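Local coordinates for protein glycoside Hydrolase (Bacteroides uniformis, PDB 5T9X) that probably hydrolyses agarose or a related marine galactan as a family 16 glycoside hydrolase of a human gut bacterium, at residues W67-Q72 / R335-V340; V179-P184 / M297-N302; D75-A80 / L330-R335; P56-A61 / E265-G270. All coordinates share one frame; numbering follows the deposited sequence.

Interaction 1 of 4, residues W67-Q72 / R335-V340; sequences WELQSQ and RIYKPV
W67 lays its indole against the last strand, CE3 coming within 3.4 Å of Y337 CB and CZ3 within 3.8 Å of P339 CD. The W67 and Y337 side chains cross at about a right angle, while W67 NE1 binds the carbonyl of V59. E68, on the other face of the sheet, pairs its backbone twice with K338, through E68 N to K338 O (2.8 Å) and K338 N to E68 O (3.1 Å), and its side chain crosses that of V340. L69 returns to the W67 face and sets CD1 over one face of the Y337 ring, 4.1 Å from the centroid, a CH-pi contact. Beyond it Q70 N bonds to I336 O at 2.9 Å. The Q70 side chain bends at chi2 (-64°), and NE2 reaches E68 O at 3.0 Å, nearly straight (171°) and on the opposite face of that carbonyl from K338 N; the amide also lies against the K338 chain. With an alanine here E68 O would lose this second donor, and the aliphatic chain of K338 would probably be less well covered. Q72 CG lies 3.6 Å from I336 CD1. Such antiparallel pairing of an early and the last strand suits the beta-sandwich jelly roll of family 16.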
# COMPACT_ATOMS: atom_id res chain seq x y z
N TRP A 67 -13.98 18.09 -7.81
CA TRP A 67 -12.85 17.18 -7.91
C TRP A 67 -12.31 17.18 -9.31
O TRP A 67 -13.08 17.16 -10.22
CB TRP A 67 -13.30 15.76 -7.56
CG TRP A 67 -13.63 15.61 -6.13
CD1 TRP A 67 -14.86 15.42 -5.58
CD2 TRP A 67 -12.70 15.64 -5.06
NE1 TRP A 67 -14.76 15.33 -4.22
CE2 TRP A 67 -13.45 15.47 -3.87
CE3 TRP A 67 -11.32 15.81 -4.98
CZ2 TRP A 67 -12.85 15.46 -2.61
CZ3 TRP A 67 -10.71 15.78 -3.73
CH2 TRP A 67 -11.48 15.60 -2.56
N GLU A 68 -10.99 17.16 -9.48
CA GLU A 68 -10.37 17.08 -10.77
C GLU A 68 -9.44 15.85 -10.79
O GLU A 68 -8.50 15.73 -10.01
CB GLU A 68 -9.60 18.36 -11.04
CG GLU A 68 -8.69 18.35 -12.25
CD GLU A 68 -7.87 19.63 -12.35
OE1 GLU A 68 -8.44 20.67 -12.81
OE2 GLU A 68 -6.65 19.61 -11.96
N LEU A 69 -9.70 14.96 -11.74
CA LEU A 69 -8.89 13.78 -11.92
C LEU A 69 -7.48 14.18 -12.32
O LEU A 69 -7.31 15.07 -13.13
CB LEU A 69 -9.51 12.92 -13.01
CG LEU A 69 -8.84 11.58 -13.24
CD1 LEU A 69 -9.08 10.62 -12.07
CD2 LEU A 69 -9.36 11.01 -14.55
N GLN A 70 -6.48 13.54 -11.73
CA GLN A 70 -5.09 13.85 -11.99
C GLN A 70 -4.56 12.82 -12.96
O GLN A 70 -5.00 11.68 -12.94
CB GLN A 70 -4.29 13.80 -10.69
CG GLN A 70 -4.78 14.74 -9.61
CD GLN A 70 -4.64 16.21 -10.01
OE1 GLN A 70 -3.54 16.73 -10.08
NE2 GLN A 70 -5.75 16.86 -10.28
N SER A 71 -3.58 13.19 -13.78
CA SER A 71 -3.12 12.28 -14.84
C SER A 71 -2.27 11.12 -14.35
O SER A 71 -2.07 10.16 -15.11
CB SER A 71 -2.42 13.01 -15.99
OG SER A 71 -1.33 13.76 -15.53
N GLN A 72 -1.81 11.18 -13.10
CA GLN A 72 -1.14 10.00 -12.49
C GLN A 72 -2.07 8.79 -12.30
O GLN A 72 -1.58 7.67 -12.23
CB GLN A 72 -0.50 10.37 -11.15
CG GLN A 72 0.16 9.23 -10.40
CD GLN A 72 1.36 8.73 -11.14
OE1 GLN A 72 2.32 9.47 -11.32
NE2 GLN A 72 1.34 7.47 -11.58
N ARG A 335 -6.96 5.80 -8.69
CA ARG A 335 -7.43 7.12 -9.11
C ARG A 335 -7.13 8.17 -8.07
O ARG A 335 -7.13 7.87 -6.89
CB ARG A 335 -8.92 7.06 -9.44
CG ARG A 335 -9.84 6.88 -8.26
CD ARG A 335 -11.26 6.77 -8.76
NE ARG A 335 -12.21 6.52 -7.68
CZ ARG A 335 -13.52 6.75 -7.73
NH1 ARG A 335 -14.08 7.31 -8.81
NH2 ARG A 335 -14.30 6.43 -6.69
N ILE A 336 -6.92 9.40 -8.53
CA ILE A 336 -6.39 10.51 -7.73
C ILE A 336 -7.13 11.77 -8.13
O ILE A 336 -7.19 12.09 -9.32
CB ILE A 336 -4.90 10.72 -8.05
CG1 ILE A 336 -4.13 9.41 -7.90
CG2 ILE A 336 -4.28 11.76 -7.14
CD1 ILE A 336 -2.66 9.56 -8.18
N TYR A 337 -7.70 12.48 -7.16
CA TYR A 337 -8.45 13.71 -7.39
C TYR A 337 -7.94 14.78 -6.45
O TYR A 337 -7.60 14.50 -5.28
CB TYR A 337 -9.97 13.56 -7.13
CG TYR A 337 -10.69 12.53 -7.98
CD1 TYR A 337 -11.39 12.89 -9.15
CD2 TYR A 337 -10.70 11.18 -7.61
CE1 TYR A 337 -12.06 11.94 -9.93
CE2 TYR A 337 -11.35 10.24 -8.38
CZ TYR A 337 -12.02 10.63 -9.52
OH TYR A 337 -12.65 9.68 -10.26
N LYS A 338 -7.93 16.02 -6.94
CA LYS A 338 -7.67 17.19 -6.13
C LYS A 338 -8.84 18.13 -6.28
O LYS A 338 -9.45 18.21 -7.34
CB LYS A 338 -6.42 17.91 -6.58
CG LYS A 338 -5.15 17.07 -6.56
CD LYS A 338 -3.97 17.97 -6.93
CE LYS A 338 -2.98 18.16 -5.79
NZ LYS A 338 -3.41 18.71 -4.50
N PRO A 339 -9.16 18.87 -5.21
CA PRO A 339 -10.16 19.92 -5.28
C PRO A 339 -9.70 21.15 -6.08
O PRO A 339 -8.58 21.59 -5.94
CB PRO A 339 -10.40 20.28 -3.81
CG PRO A 339 -9.23 19.80 -3.06
CD PRO A 339 -8.45 18.85 -3.93
N VAL A 340 -10.56 21.67 -6.94
CA VAL A 340 -10.33 22.90 -7.71
C VAL A 340 -11.62 23.73 -7.73
O VAL A 340 -12.71 23.21 -7.41
CB VAL A 340 -9.89 22.62 -9.16
CG1 VAL A 340 -8.54 21.92 -9.18
CG2 VAL A 340 -10.91 21.78 -9.91

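Interaction 2 of 4, residues V179-P184 / M297-N302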
# COMPACT_ATOMS: atom_id res chain seq x y z
N VAL A 179 -0.49 -0.61 -0.70
CA VAL A 179 -0.63 0.63 -1.48
C VAL A 179 -0.37 1.78 -0.52
O VAL A 179 -1.07 1.90 0.48
CB VAL A 179 -2.04 0.78 -2.10
CG1 VAL A 179 -2.16 2.07 -2.91
CG2 VAL A 179 -2.31 -0.41 -2.99
N TRP A 180 0.62 2.63 -0.81
CA TRP A 180 1.08 3.64 0.17
C TRP A 180 1.86 4.79 -0.42
O TRP A 180 2.20 4.81 -1.59
CB TRP A 180 1.87 2.97 1.31
CG TRP A 180 3.06 2.17 0.88
CD1 TRP A 180 3.07 1.07 0.10
CD2 TRP A 180 4.42 2.39 1.28
NE1 TRP A 180 4.37 0.59 -0.06
CE2 TRP A 180 5.21 1.37 0.67
CE3 TRP A 180 5.05 3.35 2.06
CZ2 TRP A 180 6.62 1.28 0.84
CZ3 TRP A 180 6.46 3.26 2.25
CH2 TRP A 180 7.22 2.24 1.63
N MET A 181 2.10 5.80 0.40
CA MET A 181 2.69 7.03 -0.06
C MET A 181 3.83 7.36 0.86
O MET A 181 3.72 7.18 2.05
CB MET A 181 1.64 8.14 -0.07
CG MET A 181 0.43 7.76 -0.88
SD MET A 181 -0.62 9.15 -1.32
CE MET A 181 -1.43 9.50 0.22
N LEU A 182 4.94 7.80 0.28
CA LEU A 182 6.13 8.10 1.02
C LEU A 182 6.86 9.31 0.38
O LEU A 182 7.03 9.36 -0.83
CB LEU A 182 7.03 6.86 1.02
CG LEU A 182 8.41 6.94 1.68
CD1 LEU A 182 8.26 7.16 3.19
CD2 LEU A 182 9.19 5.67 1.37
N SER A 183 7.29 10.26 1.23
CA SER A 183 8.07 11.40 0.81
C SER A 183 9.46 10.94 0.38
O SER A 183 9.96 9.98 0.95
CB SER A 183 8.21 12.42 1.94
OG SER A 183 8.97 11.90 3.02
N PRO A 184 10.09 11.59 -0.64
CA PRO A 184 11.43 11.13 -1.09
C PRO A 184 12.53 11.12 -0.01
O PRO A 184 13.42 10.32 -0.12
CB PRO A 184 11.81 12.11 -2.22
CG PRO A 184 10.53 12.70 -2.64
CD PRO A 184 9.56 12.66 -1.50
N MET A 297 4.49 13.31 -1.80
CA MET A 297 4.84 11.90 -1.73
C MET A 297 4.72 11.15 -3.06
O MET A 297 3.87 11.46 -3.90
CB MET A 297 3.98 11.22 -0.67
CG MET A 297 4.16 11.74 0.74
SD MET A 297 3.01 10.96 1.88
CE MET A 297 3.18 12.01 3.32
N ASP A 298 5.62 10.18 -3.22
CA ASP A 298 5.54 9.18 -4.26
C ASP A 298 4.46 8.19 -3.85
O ASP A 298 4.29 7.92 -2.66
CB ASP A 298 6.86 8.43 -4.37
CG ASP A 298 8.01 9.32 -4.77
OD1 ASP A 298 7.79 10.21 -5.61
OD2 ASP A 298 9.15 9.14 -4.27
N ILE A 299 3.75 7.65 -4.83
CA ILE A 299 2.83 6.57 -4.56
C ILE A 299 3.53 5.26 -4.80
O ILE A 299 4.23 5.08 -5.81
CB ILE A 299 1.57 6.71 -5.40
CG1 ILE A 299 0.74 7.88 -4.88
CG2 ILE A 299 0.74 5.43 -5.36
CD1 ILE A 299 -0.23 8.39 -5.91
N ILE A 300 3.36 4.32 -3.87
CA ILE A 300 4.02 3.03 -3.96
C ILE A 300 3.00 1.89 -3.88
O ILE A 300 2.08 1.92 -3.06
CB ILE A 300 5.12 2.89 -2.88
CG1 ILE A 300 6.07 4.08 -2.93
CG2 ILE A 300 5.94 1.60 -3.07
CD1 ILE A 300 7.12 4.03 -1.86
N ILE A 301 3.15 0.91 -4.75
CA ILE A 301 2.33 -0.27 -4.72
C ILE A 301 3.31 -1.42 -4.69
O ILE A 301 4.18 -1.50 -5.57
CB ILE A 301 1.46 -0.37 -6.00
CG1 ILE A 301 0.62 0.89 -6.19
CG2 ILE A 301 0.54 -1.59 -5.93
CD1 ILE A 301 -0.10 0.97 -7.53
N ASN A 302 3.19 -2.32 -3.71
CA ASN A 302 4.09 -3.48 -3.68
C ASN A 302 3.57 -4.69 -2.93
O ASN A 302 2.49 -4.66 -2.35
CB ASN A 302 5.45 -3.04 -3.12
CG ASN A 302 5.41 -2.72 -1.62
OD1 ASN A 302 4.60 -3.21 -0.87
ND2 ASN A 302 6.38 -1.94 -1.17
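W180 and I300 meet because the indole is swung between its own backbone N and carbonyl carbon (chi1 57°), which lays one face on the isoleucine. I300 CB sits 3.9 Å from the centroid of the five-membered ring, close to its normal, while CG2 touches NE1 at 3.5 Å and CD1 runs on to CZ2 and CH2. N302 adopts the same kind of first torsion (chi1 70°) and brings its amide to the indole edge, the two planes 59° apart. N302 ND2 and W180 NE1, 3.4 Å apart, are both donors and do not bond; ND2 turns to E304. On the other face of the sheet M181 and I299 lie side by side, pointing the same way, with M181 CG 4.0 Å from I299 CG1, and M297 SD presses on M181 CB at 3.7 Å. Four backbone bonds join the strands, W180 pairing with I300 and L182 with D298, whose OD1 forms a salt bridge with R157. Strand 188-195 flanks 176-182, and W180 packs on its E189 and D191. Strand 140-154 borders 298-304 on its other side, and strand 329-341 of the second sheet covers the face carrying V179, I299 and I301.

Interaction 3 of 4, residues D75-A80 / L330-R335; sequences DFNYTA and LVDWIR. With NA (sodium ion), chain D.
D75 and D332 meet through a sodium ion that draws together the loop and the strand. D75 gives its carbonyl O at 2.4 Å from the ion, and D332 chelates it with both its backbone O, also at 2.4 Å, and its carboxylate OD1 at 2.2 Å. The D332 side chain can do so because CG lies anti to the backbone N and beside the carbonyl carbon (chi1 -175°), which turns OD1 to the same ion as the carbonyl. N77 OD1 joins at 2.6 Å, and both carboxylate oxygens of E51 and the carbonyl of G118 bring the ligands to seven. The carbonyl oxygens of D75 and D332 stand only 2.8 Å apart, a closeness that the shared cation would make tolerable.

The D75 carboxylate takes no part in binding; its OD1 accepts N77 N at 3.1 Å from above the carboxylate plane, an Asx turn that holds the loop as it rounds the ion. Between the two ligands F76 is directed toward the strand, and its ring edge meets D332 O. F76 CE2 touches V331 CG1 and I334 CG2, both at 3.9 Å. Replacing F76 by a serine would probably open a gap beside V331 and I334 and leave the metal-binding loop freer to move. On the strand, D332 and W333 both face Y167 in a classic beta bulge, and W333, stacked on Y167, brings CB to D75 CA at 3.8 Å. All-oxygen coordination by loop and strand is consistent with the cation site, often calcium, on the convex side of family 16 jelly rolls.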
# COMPACT_ATOMS: atom_id res chain seq x y z
N ASP A 75 -6.04 3.27 -14.97
CA ASP A 75 -6.96 2.13 -15.01
C ASP A 75 -6.29 0.80 -15.43
O ASP A 75 -6.94 -0.27 -15.44
CB ASP A 75 -8.19 2.45 -15.88
CG ASP A 75 -7.88 2.63 -17.37
OD1 ASP A 75 -6.82 2.18 -17.87
OD2 ASP A 75 -8.74 3.20 -18.06
N PHE A 76 -5.02 0.86 -15.81
CA PHE A 76 -4.22 -0.31 -16.14
C PHE A 76 -4.80 -1.20 -17.24
O PHE A 76 -4.55 -2.39 -17.24
CB PHE A 76 -3.97 -1.13 -14.87
CG PHE A 76 -3.17 -0.42 -13.83
CD1 PHE A 76 -1.84 -0.07 -14.06
CD2 PHE A 76 -3.70 -0.17 -12.58
CE1 PHE A 76 -1.08 0.54 -13.08
CE2 PHE A 76 -2.95 0.45 -11.60
CZ PHE A 76 -1.65 0.83 -11.86
N ASN A 77 -5.56 -0.64 -18.19
CA ASN A 77 -6.16 -1.43 -19.28
C ASN A 77 -5.26 -1.35 -20.52
O ASN A 77 -5.56 -0.67 -21.51
CB ASN A 77 -7.63 -1.00 -19.56
CG ASN A 77 -8.58 -1.25 -18.35
OD1 ASN A 77 -8.30 -2.04 -17.43
ND2 ASN A 77 -9.73 -0.56 -18.36
N TYR A 78 -4.13 -2.03 -20.41
CA TYR A 78 -3.12 -2.16 -21.45
C TYR A 78 -2.23 -3.35 -21.08
O TYR A 78 -2.47 -4.03 -20.07
CB TYR A 78 -2.29 -0.87 -21.59
CG TYR A 78 -1.64 -0.35 -20.30
CD1 TYR A 78 -0.42 -0.89 -19.81
CD2 TYR A 78 -2.23 0.70 -19.60
CE1 TYR A 78 0.16 -0.40 -18.64
CE2 TYR A 78 -1.66 1.19 -18.43
CZ TYR A 78 -0.47 0.65 -17.94
OH TYR A 78 0.08 1.17 -16.78
N THR A 79 -1.21 -3.63 -21.89
CA THR A 79 -0.30 -4.75 -21.64
C THR A 79 1.07 -4.22 -21.36
O THR A 79 1.54 -3.31 -22.05
CB THR A 79 -0.27 -5.71 -22.84
OG1 THR A 79 -1.43 -6.52 -22.78
CG2 THR A 79 0.95 -6.68 -22.79
N ALA A 80 1.71 -4.78 -20.33
CA ALA A 80 3.12 -4.48 -20.05
C ALA A 80 3.81 -5.60 -19.30
O ALA A 80 3.17 -6.35 -18.58
CB ALA A 80 3.24 -3.18 -19.26
N LEU A 330 -3.29 -7.84 -7.03
CA LEU A 330 -3.96 -7.27 -8.23
C LEU A 330 -4.52 -5.91 -7.91
O LEU A 330 -5.24 -5.76 -6.93
CB LEU A 330 -5.13 -8.13 -8.68
CG LEU A 330 -4.80 -9.57 -9.10
CD1 LEU A 330 -6.04 -10.41 -9.43
CD2 LEU A 330 -3.83 -9.55 -10.28
N VAL A 331 -4.21 -4.93 -8.74
CA VAL A 331 -4.82 -3.62 -8.64
C VAL A 331 -5.41 -3.31 -9.99
O VAL A 331 -4.69 -3.20 -11.00
CB VAL A 331 -3.81 -2.55 -8.23
CG1 VAL A 331 -4.45 -1.16 -8.32
CG2 VAL A 331 -3.32 -2.82 -6.81
N ASP A 332 -6.72 -3.15 -9.98
CA ASP A 332 -7.53 -2.96 -11.18
C ASP A 332 -7.40 -1.53 -11.61
O ASP A 332 -7.31 -1.24 -12.80
CB ASP A 332 -8.99 -3.29 -10.84
CG ASP A 332 -9.94 -3.25 -12.03
OD1 ASP A 332 -9.53 -3.01 -13.21
OD2 ASP A 332 -11.15 -3.44 -11.75
N TRP A 333 -7.43 -0.64 -10.65
CA TRP A 333 -7.15 0.76 -10.91
C TRP A 333 -6.76 1.52 -9.66
O TRP A 333 -7.01 1.09 -8.50
CB TRP A 333 -8.36 1.45 -11.57
CG TRP A 333 -9.73 1.27 -10.97
CD1 TRP A 333 -10.71 0.51 -11.48
CD2 TRP A 333 -10.30 1.94 -9.83
NE1 TRP A 333 -11.85 0.62 -10.72
CE2 TRP A 333 -11.62 1.49 -9.70
CE3 TRP A 333 -9.81 2.85 -8.88
CZ2 TRP A 333 -12.46 1.91 -8.69
CZ3 TRP A 333 -10.65 3.28 -7.87
CH2 TRP A 333 -11.96 2.81 -7.78
N ILE A 334 -6.19 2.69 -9.93
CA ILE A 334 -5.86 3.66 -8.90
C ILE A 334 -6.15 5.05 -9.43
O ILE A 334 -5.67 5.42 -10.50
CB ILE A 334 -4.40 3.49 -8.40
CG1 ILE A 334 -4.14 4.41 -7.23
CG2 ILE A 334 -3.38 3.76 -9.51
CD1 ILE A 334 -2.82 4.09 -6.55
N ARG A 335 -6.96 5.80 -8.69
CA ARG A 335 -7.43 7.12 -9.11
C ARG A 335 -7.13 8.17 -8.07
O ARG A 335 -7.13 7.87 -6.89
CB ARG A 335 -8.92 7.06 -9.44
CG ARG A 335 -9.84 6.88 -8.26
CD ARG A 335 -11.26 6.77 -8.76
NE ARG A 335 -12.21 6.52 -7.68
CZ ARG A 335 -13.52 6.75 -7.73
NH1 ARG A 335 -14.08 7.31 -8.81
NH2 ARG A 335 -14.30 6.43 -6.69
NA NA D . -8.45 -1.95 -14.79

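Interaction 4 of 4, residues P56-A61 / E265-G270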
# COMPACT_ATOMS: atom_id res chain seq x y z
N PRO A 56 -18.79 7.06 -7.08
CA PRO A 56 -18.44 8.47 -6.87
C PRO A 56 -17.31 8.65 -5.86
O PRO A 56 -16.99 7.74 -5.10
CB PRO A 56 -19.71 9.06 -6.30
CG PRO A 56 -20.30 7.93 -5.50
CD PRO A 56 -19.93 6.65 -6.23
N VAL A 57 -16.73 9.84 -5.89
CA VAL A 57 -15.75 10.25 -4.92
C VAL A 57 -16.55 10.37 -3.61
O VAL A 57 -17.55 11.05 -3.56
CB VAL A 57 -15.05 11.55 -5.32
CG1 VAL A 57 -14.04 11.95 -4.26
CG2 VAL A 57 -14.33 11.37 -6.64
N PRO A 58 -16.13 9.66 -2.56
CA PRO A 58 -17.04 9.49 -1.42
C PRO A 58 -17.11 10.68 -0.47
O PRO A 58 -17.72 10.56 0.56
CB PRO A 58 -16.48 8.26 -0.71
CG PRO A 58 -15.02 8.21 -1.08
CD PRO A 58 -14.87 8.89 -2.40
N VAL A 59 -16.50 11.81 -0.80
CA VAL A 59 -16.50 12.98 0.07
C VAL A 59 -16.55 14.24 -0.79
O VAL A 59 -16.07 14.23 -1.92
CB VAL A 59 -15.26 12.97 1.00
CG1 VAL A 59 -13.96 12.83 0.20
CG2 VAL A 59 -15.24 14.20 1.92
N SER A 60 -17.15 15.29 -0.26
CA SER A 60 -17.26 16.56 -0.96
C SER A 60 -15.91 17.26 -1.10
O SER A 60 -15.07 17.21 -0.20
CB SER A 60 -18.23 17.51 -0.25
OG SER A 60 -18.13 18.81 -0.82
N ALA A 61 -15.74 17.95 -2.21
CA ALA A 61 -14.52 18.66 -2.49
C ALA A 61 -14.44 19.99 -1.72
O ALA A 61 -13.38 20.65 -1.70
CB ALA A 61 -14.37 18.91 -3.99
N GLU A 265 -8.61 11.09 6.28
CA GLU A 265 -9.89 10.34 6.38
C GLU A 265 -9.73 9.14 5.48
O GLU A 265 -9.30 9.30 4.33
CB GLU A 265 -11.08 11.19 5.94
CG GLU A 265 -11.55 12.20 7.00
CD GLU A 265 -12.66 13.18 6.54
OE1 GLU A 265 -13.15 13.08 5.38
OE2 GLU A 265 -13.07 14.06 7.35
N TYR A 266 -10.03 7.94 6.00
CA TYR A 266 -9.92 6.70 5.23
C TYR A 266 -11.31 6.21 4.82
O TYR A 266 -12.27 6.23 5.64
CB TYR A 266 -9.16 5.59 6.00
CG TYR A 266 -7.71 5.92 6.32
CD1 TYR A 266 -6.68 5.48 5.52
CD2 TYR A 266 -7.38 6.66 7.47
CE1 TYR A 266 -5.34 5.75 5.86
CE2 TYR A 266 -6.06 6.96 7.80
CZ TYR A 266 -5.04 6.50 7.00
OH TYR A 266 -3.73 6.80 7.33
N TYR A 267 -11.41 5.75 3.56
CA TYR A 267 -12.67 5.30 2.98
C TYR A 267 -12.54 3.87 2.47
O TYR A 267 -11.66 3.56 1.70
CB TYR A 267 -13.12 6.24 1.85
CG TYR A 267 -13.49 7.61 2.35
CD1 TYR A 267 -14.82 7.94 2.60
CD2 TYR A 267 -12.52 8.59 2.58
CE1 TYR A 267 -15.19 9.21 3.05
CE2 TYR A 267 -12.86 9.86 3.04
CZ TYR A 267 -14.20 10.16 3.29
OH TYR A 267 -14.57 11.39 3.76
N VAL A 268 -13.42 3.00 2.92
CA VAL A 268 -13.45 1.61 2.45
C VAL A 268 -14.81 1.39 1.80
O VAL A 268 -15.86 1.63 2.42
CB VAL A 268 -13.22 0.62 3.58
CG1 VAL A 268 -13.38 -0.82 3.10
CG2 VAL A 268 -11.82 0.82 4.15
N ASP A 269 -14.75 1.00 0.52
CA ASP A 269 -15.93 0.85 -0.33
C ASP A 269 -16.88 2.06 -0.18
O ASP A 269 -18.05 1.89 0.02
CB ASP A 269 -16.63 -0.49 -0.05
CG ASP A 269 -15.76 -1.72 -0.44
OD1 ASP A 269 -15.02 -1.71 -1.49
OD2 ASP A 269 -15.82 -2.74 0.30
N GLY A 270 -16.33 3.27 -0.28
CA GLY A 270 -17.11 4.50 -0.27
C GLY A 270 -17.60 5.00 1.08
O GLY A 270 -18.25 6.04 1.15
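P58 rests its ring obliquely on the near half of the Y267 side chain, and V59 takes the far end. P58 CG lies 3.7 Å from Y267 CD1, and CB is equally near that atom, so the proline ring leans on the phenol near the end of the ring that is joined to CB. The tyrosine, with CG beside its backbone N (chi1 -67°), points at the loop and carries its hydroxyl past P58 to the next residue. There the V59 side chain crosses it at about a right angle: CB is 3.3 Å and CG2 3.4 Å from Y267 OH, while CG1 lies near CZ as well. Two successive loop residues thus follow the length of one aromatic side chain.

The proline has a second neighbour in G270, whose carbonyl O stands 3.4 Å from P58 CB. D269 and G270 both have positive phi, with the backbone angles of a type I' turn, and this turn links strand 263-268 to strand 271-277. Y257 and M272 of the adjoining strands touch the Y267 side chain.

The polar end of Y267 is engaged within its own strand. OH donates to E265 OE1 at 2.7 Å, meeting the carboxylate on its anti side, 33° out of plane. The extended E265 chain sends its other oxygen, OE2, into a salt bridge with R275, which would be expected to favour the charged carboxylate. No hydrogen bond runs between the loop and the strand, and the tyrosine's proton is already used, so the contact rests on fit and on van der Waals approach of P58 and V59 carbons to the ring and to oxygens.

From the N terminus, the loop 56-61 is first to find its partner, the hairpin strand at 265-270 (interaction 4). Residues 67-72 then close the widest loop by pairing with 335-340 (interaction 1), and within it 75-80 meets 330-335 at the sodium ion (interaction 3); both use strand 329-341 and share R335. Interaction 2, 179-184 with 297-302, falls inside both of these loops. Interaction 4 crosses the other three, since its second segment lies between the two segments of each. Interactions 1, 3 and 4 all reach one sheet, interaction 2 belongs to the other, and I299 and I301 pack against I334, I336 and V331 between them. The W67 indole ties interaction 1 to interaction 4.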